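Local coordinates for Lmo2125 protein (Listeria monocytogenes serovar 1/2a, PDB 5TU0) that binds maltose as a membrane-attached lipoprotein of the bacterial solute-binding family and probably delivers it for uptake across the cell membrane, at residues A[149-162]-A[205-217]. The protein carries 2 engineered substitutions. Residues are numbered along the deposited sequence; the frame is centred on the assembly and turned at random.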
loop_
_atom_site.group_PDB
_atom_site.type_symbol
_atom_site.label_atom_id
_atom_site.label_comp_id
_atom_site.label_asym_id
_atom_site.label_seq_id
_atom_site.Cartn_x
_atom_site.Cartn_y
_atom_site.Cartn_z
ATOM N N GLU A 149 27.096 -19.088 -2.751
ATOM C CA GLU A 149 27.813 -17.816 -2.896
ATOM C C GLU A 149 28.495 -17.510 -1.573
ATOM O O GLU A 149 27.823 -17.281 -0.551
ATOM C CB GLU A 149 26.855 -16.678 -3.289
ATOM C CG GLU A 149 26.146 -16.928 -4.611
ATOM C CD GLU A 149 25.147 -15.836 -5.003
ATOM O OE1 GLU A 149 25.224 -14.699 -4.473
ATOM O OE2 GLU A 149 24.281 -16.130 -5.866
ATOM N N LYS A 150 29.826 -17.478 -1.606
ATOM C CA LYS A 150 30.637 -17.313 -0.396
ATOM C C LYS A 150 30.316 -16.093 0.437
ATOM O O LYS A 150 30.405 -14.979 -0.044
ATOM C CB LYS A 150 32.131 -17.285 -0.737
ATOM C CG LYS A 150 33.023 -17.092 0.486
ATOM C CD LYS A 150 34.483 -17.426 0.201
ATOM C CE LYS A 150 35.313 -17.231 1.457
ATOM N NZ LYS A 150 36.738 -17.604 1.259
ATOM N N GLY A 151 29.974 -16.334 1.697
ATOM C CA GLY A 151 29.684 -15.286 2.658
ATOM C C GLY A 151 28.340 -14.591 2.508
ATOM O O GLY A 151 28.136 -13.566 3.114
ATOM N N LYS A 152 27.422 -15.153 1.730
ATOM C CA LYS A 152 26.105 -14.525 1.546
ATOM C C LYS A 152 25.108 -15.222 2.461
ATOM O O LYS A 152 25.310 -16.392 2.862
ATOM C CB LYS A 152 25.677 -14.555 0.074
ATOM C CG LYS A 152 26.737 -14.009 -0.888
ATOM C CD LYS A 152 27.205 -12.613 -0.502
ATOM C CE LYS A 152 28.231 -12.083 -1.475
ATOM N NZ LYS A 152 28.579 -10.680 -1.156
ATOM N N ASN A 153 24.045 -14.495 2.799
ATOM C CA ASN A 153 23.102 -14.948 3.808
ATOM C C ASN A 153 21.694 -14.462 3.485
ATOM O O ASN A 153 21.520 -13.383 2.947
ATOM C CB ASN A 153 23.616 -14.415 5.166
ATOM C CG ASN A 153 22.814 -14.923 6.361
ATOM O OD1 ASN A 153 21.715 -14.442 6.625
ATOM N ND2 ASN A 153 23.403 -15.852 7.127
ATOM N N THR A 154 20.697 -15.290 3.813
ATOM C CA THR A 154 19.295 -14.983 3.554
ATOM C C THR A 154 18.492 -14.824 4.838
ATOM O O THR A 154 17.261 -14.956 4.807
ATOM C CB THR A 154 18.636 -16.087 2.673
ATOM O OG1 THR A 154 18.773 -17.378 3.309
ATOM C CG2 THR A 154 19.280 -16.126 1.290
ATOM N N GLY A 155 19.176 -14.539 5.954
ATOM C CA GLY A 155 18.520 -14.352 7.256
ATOM C C GLY A 155 17.365 -13.373 7.152
ATOM O O GLY A 155 16.242 -13.657 7.601
ATOM N N PHE A 156 17.654 -12.232 6.544
ATOM C CA PHE A 156 16.660 -11.186 6.281
ATOM C C PHE A 156 16.717 -10.834 4.799
ATOM O O PHE A 156 17.814 -10.691 4.241
ATOM C CB PHE A 156 16.944 -9.936 7.118
ATOM C CG PHE A 156 16.211 -8.711 6.638
ATOM C CD1 PHE A 156 14.853 -8.593 6.823
ATOM C CD2 PHE A 156 16.886 -7.679 5.989
ATOM C CE1 PHE A 156 14.165 -7.469 6.366
ATOM C CE2 PHE A 156 16.205 -6.547 5.545
ATOM C CZ PHE A 156 14.852 -6.448 5.731
ATOM N N LEU A 157 15.545 -10.690 4.167
ATOM C CA LEU A 157 15.484 -10.283 2.762
ATOM C C LEU A 157 14.431 -9.220 2.578
ATOM O O LEU A 157 13.390 -9.269 3.229
ATOM C CB LEU A 157 15.120 -11.459 1.855
ATOM C CG LEU A 157 16.043 -12.681 1.847
ATOM C CD1 LEU A 157 15.392 -13.824 1.080
ATOM C CD2 LEU A 157 17.406 -12.330 1.273
ATOM N N ALA A 158 14.705 -8.274 1.690
ATOM C CA ALA A 158 13.720 -7.232 1.299
ATOM C C ALA A 158 13.941 -6.893 -0.174
ATOM O O ALA A 158 15.082 -6.760 -0.620
ATOM C CB ALA A 158 13.856 -5.998 2.164
ATOM N N LYS A 159 12.849 -6.750 -0.927
ATOM C CA LYS A 159 12.932 -6.465 -2.360
ATOM C C LYS A 159 13.283 -4.991 -2.604
ATOM O O LYS A 159 12.503 -4.223 -3.219
ATOM C CB LYS A 159 11.605 -6.835 -3.030
ATOM C CG LYS A 159 11.666 -6.926 -4.544
ATOM C CD LYS A 159 10.274 -6.927 -5.164
ATOM C CE LYS A 159 10.349 -6.925 -6.681
ATOM N NZ LYS A 159 9.021 -6.658 -7.300
ATOM N N TRP A 160 14.469 -4.595 -2.166
ATOM C CA TRP A 160 14.846 -3.203 -2.266
ATOM C C TRP A 160 15.133 -2.641 -3.670
ATOM O O TRP A 160 15.285 -1.428 -3.803
ATOM C CB TRP A 160 15.939 -2.825 -1.255
ATOM C CG TRP A 160 15.448 -2.737 0.186
ATOM C CD1 TRP A 160 14.171 -2.472 0.624
ATOM C CD2 TRP A 160 16.266 -2.752 1.359
ATOM N NE1 TRP A 160 14.140 -2.395 1.992
ATOM C CE2 TRP A 160 15.415 -2.558 2.469
ATOM C CE3 TRP A 160 17.631 -2.942 1.580
ATOM C CZ2 TRP A 160 15.892 -2.555 3.784
ATOM C CZ3 TRP A 160 18.100 -2.950 2.877
ATOM C CH2 TRP A 160 17.234 -2.753 3.964
ATOM N N THR A 161 15.155 -3.486 -4.702
ATOM C CA THR A 161 15.276 -2.980 -6.077
ATOM C C THR A 161 13.952 -2.337 -6.501
ATOM O O THR A 161 13.911 -1.563 -7.451
ATOM C CB THR A 161 15.627 -4.069 -7.102
ATOM O OG1 THR A 161 14.727 -5.178 -6.966
ATOM C CG2 THR A 161 17.049 -4.551 -6.893
ATOM N N ASP A 162 12.873 -2.701 -5.806
ATOM C CA ASP A 162 11.536 -2.190 -6.079
ATOM C C ASP A 162 11.315 -0.959 -5.181
ATOM O O ASP A 162 11.278 -1.066 -3.947
ATOM C CB ASP A 162 10.511 -3.301 -5.796
ATOM C CG ASP A 162 9.092 -2.949 -6.235
ATOM O OD1 ASP A 162 8.692 -1.774 -6.159
ATOM O OD2 ASP A 162 8.353 -3.887 -6.607
ATOM N N TRP A 205 23.578 -3.938 2.246
ATOM C CA TRP A 205 22.913 -5.249 2.217
ATOM C C TRP A 205 23.123 -5.936 0.865
ATOM O O TRP A 205 23.510 -7.107 0.813
ATOM C CB TRP A 205 21.425 -5.134 2.547
ATOM C CG TRP A 205 21.161 -4.977 4.032
ATOM C CD1 TRP A 205 21.138 -3.805 4.757
ATOM C CD2 TRP A 205 20.874 -6.032 4.965
ATOM N NE1 TRP A 205 20.867 -4.081 6.085
ATOM C CE2 TRP A 205 20.702 -5.436 6.236
ATOM C CE3 TRP A 205 20.762 -7.426 4.851
ATOM C CZ2 TRP A 205 20.411 -6.188 7.385
ATOM C CZ3 TRP A 205 20.482 -8.168 5.985
ATOM C CH2 TRP A 205 20.294 -7.537 7.240
ATOM N N PHE A 206 22.899 -5.206 -0.226
ATOM C CA PHE A 206 23.118 -5.775 -1.579
ATOM C C PHE A 206 24.536 -6.259 -1.826
ATOM O O PHE A 206 24.746 -7.367 -2.364
ATOM C CB PHE A 206 22.804 -4.735 -2.659
ATOM C CG PHE A 206 21.351 -4.538 -2.884
ATOM C CD1 PHE A 206 20.609 -5.550 -3.455
ATOM C CD2 PHE A 206 20.732 -3.326 -2.586
ATOM C CE1 PHE A 206 19.267 -5.390 -3.705
ATOM C CE2 PHE A 206 19.381 -3.167 -2.810
ATOM C CZ PHE A 206 18.646 -4.193 -3.381
ATOM N N GLN A 207 25.499 -5.430 -1.423
ATOM C CA GLN A 207 26.905 -5.681 -1.709
ATOM C C GLN A 207 27.639 -6.602 -0.714
ATOM O O GLN A 207 28.501 -7.382 -1.132
ATOM C CB GLN A 207 27.635 -4.340 -1.872
ATOM C CG GLN A 207 27.241 -3.594 -3.145
ATOM C CD GLN A 207 27.776 -4.270 -4.411
ATOM O OE1 GLN A 207 28.958 -4.613 -4.487
ATOM N NE2 GLN A 207 26.912 -4.447 -5.417
ATOM N N ASP A 208 27.273 -6.548 0.573
ATOM C CA ASP A 208 27.973 -7.330 1.610
ATOM C C ASP A 208 27.268 -8.552 2.163
ATOM O O ASP A 208 27.918 -9.398 2.773
ATOM C CB ASP A 208 28.277 -6.444 2.824
ATOM C CG ASP A 208 29.082 -5.215 2.479
ATOM O OD1 ASP A 208 29.671 -5.147 1.396
ATOM O OD2 ASP A 208 29.125 -4.308 3.319
ATOM N N VAL A 209 25.968 -8.663 1.982
ATOM C CA VAL A 209 25.219 -9.734 2.634
ATOM C C VAL A 209 24.446 -10.631 1.679
ATOM O O VAL A 209 24.537 -11.840 1.730
ATOM C CB VAL A 209 24.158 -9.095 3.574
ATOM C CG1 VAL A 209 23.231 -10.135 4.198
ATOM C CG2 VAL A 209 24.817 -8.244 4.643
ATOM N N TRP A 210 23.676 -10.023 0.793
ATOM C CA TRP A 210 22.764 -10.801 -0.017
ATOM C C TRP A 210 23.279 -11.576 -1.237
ATOM O O TRP A 210 24.266 -11.189 -1.873
ATOM C CB TRP A 210 21.606 -9.907 -0.482
ATOM C CG TRP A 210 20.685 -9.489 0.580
ATOM C CD1 TRP A 210 20.369 -10.173 1.733
ATOM C CD2 TRP A 210 19.810 -8.354 0.540
ATOM N NE1 TRP A 210 19.407 -9.483 2.441
ATOM C CE2 TRP A 210 19.050 -8.368 1.731
ATOM C CE3 TRP A 210 19.633 -7.299 -0.364
ATOM C CZ2 TRP A 210 18.110 -7.381 2.027
ATOM C CZ3 TRP A 210 18.682 -6.303 -0.058
ATOM C CH2 TRP A 210 17.947 -6.360 1.125
ATOM N N PRO A 211 22.576 -12.675 -1.569
ATOM C CA PRO A 211 22.830 -13.403 -2.797
ATOM C C PRO A 211 22.630 -12.460 -3.990
ATOM O O PRO A 211 21.792 -11.523 -3.918
ATOM C CB PRO A 211 21.745 -14.486 -2.806
ATOM C CG PRO A 211 21.373 -14.680 -1.399
ATOM C CD PRO A 211 21.570 -13.351 -0.733
ATOM N N LYS A 212 23.390 -12.708 -5.052
ATOM C CA LYS A 212 23.353 -11.905 -6.278
ATOM C C LYS A 212 21.963 -11.753 -6.843
ATOM O O LYS A 212 21.607 -10.686 -7.350
ATOM C CB LYS A 212 24.264 -12.513 -7.348
ATOM C CG LYS A 212 24.487 -11.637 -8.565
ATOM C CD LYS A 212 25.096 -10.315 -8.148
ATOM C CE LYS A 212 25.641 -9.544 -9.321
ATOM N NZ LYS A 212 26.233 -8.262 -8.856
ATOM N N GLY A 213 21.164 -12.804 -6.732
ATOM C CA GLY A 213 19.782 -12.766 -7.212
ATOM C C GLY A 213 18.927 -11.630 -6.661
ATOM O O GLY A 213 17.946 -11.251 -7.284
ATOM N N MET A 214 19.293 -11.075 -5.500
ATOM C CA MET A 214 18.507 -9.972 -4.920
ATOM C C MET A 214 18.564 -8.666 -5.753
ATOM O O MET A 214 17.691 -7.780 -5.606
ATOM C CB MET A 214 18.928 -9.705 -3.460
ATOM C CG MET A 214 18.526 -10.805 -2.500
ATOM S SD MET A 214 16.740 -10.959 -2.306
ATOM C CE MET A 214 16.414 -9.463 -1.393
ATOM N N GLN A 215 19.566 -8.560 -6.625
ATOM C CA GLN A 215 19.743 -7.383 -7.486
ATOM C C GLN A 215 18.948 -7.416 -8.796
ATOM O O GLN A 215 18.847 -6.384 -9.462
ATOM C CB GLN A 215 21.222 -7.196 -7.809
ATOM C CG GLN A 215 22.059 -6.946 -6.566
ATOM C CD GLN A 215 23.543 -6.921 -6.847
ATOM O OE1 GLN A 215 23.980 -6.496 -7.914
ATOM N NE2 GLN A 215 24.335 -7.374 -5.875
ATOM N N ASP A 216 18.412 -8.584 -9.171
ATOM C CA ASP A 216 17.641 -8.753 -10.412
ATOM C C ASP A 216 16.182 -8.474 -10.095
ATOM O O ASP A 216 15.445 -9.359 -9.665
ATOM C CB ASP A 216 17.838 -10.171 -10.973
ATOM C CG ASP A 216 17.254 -10.360 -12.372
ATOM O OD1 ASP A 216 16.972 -9.379 -13.070
ATOM O OD2 ASP A 216 17.109 -11.525 -12.782
ATOM N N ASN A 217 15.763 -7.236 -10.316
ATOM C CA ASN A 217 14.401 -6.841 -9.968
ATOM C C ASN A 217 13.330 -7.728 -10.597
ATOM O O ASN A 217 12.332 -8.027 -9.961
ATOM C CB ASN A 217 14.122 -5.399 -10.350
ATOM C CG ASN A 217 12.765 -4.932 -9.857
ATOM O OD1 ASN A 217 11.837 -4.758 -10.649
ATOM N ND2 ASN A 217 12.622 -4.796 -8.554
HETATM O O HOH W 1 21.991 -15.368 -6.418
HETATM O O HOH W 2 26.136 -9.599 -1.834
HETATM O O HOH W 3 15.388 -6.676 -4.746
#
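Trp210 lies along the backbone of 156-158, its indole NE1 giving a hydrogen bond of 2.7 Å to Phe156 O, the acceptor tilted 20° out of the ring plane. The far corner of the indole, CH2, meets Ala158 O and, at 3.5 Å, Trp160 CE3, the two six-membered rings oblique to each other. Met214 CE sits over one face of Trp210 and Trp205 CB over the other. Trp205 in turn takes two edges on its own face, both T-shaped: Phe156 points at its six-membered ring and Trp160 at its five-membered ring, the latter with planes at 88°. This aromatic cluster packs the end of helix 193-208 against the short strand 156-157, which extends the mixed sheet of the solute-binding fold beside strand 235-238; helix 132-138 covers Phe156 and Trp205 further. Buried Asn153 N bonds Val209 O (2.9 Å). Toward solvent the contact turns polar and watery. Glu149 stretches straight past CG to put OE1 on Lys212 N at 2.8 Å through the syn lone pair, while a water joins OE2 to Gly213 N. Lys152 folds back on itself so that NZ donates to another water, which in turn donates to Phe206 O and Trp210 O. At the opposite end Asn217 ND2 donates almost straight to Thr161 OG1 (2.7 Å), within its amide plane.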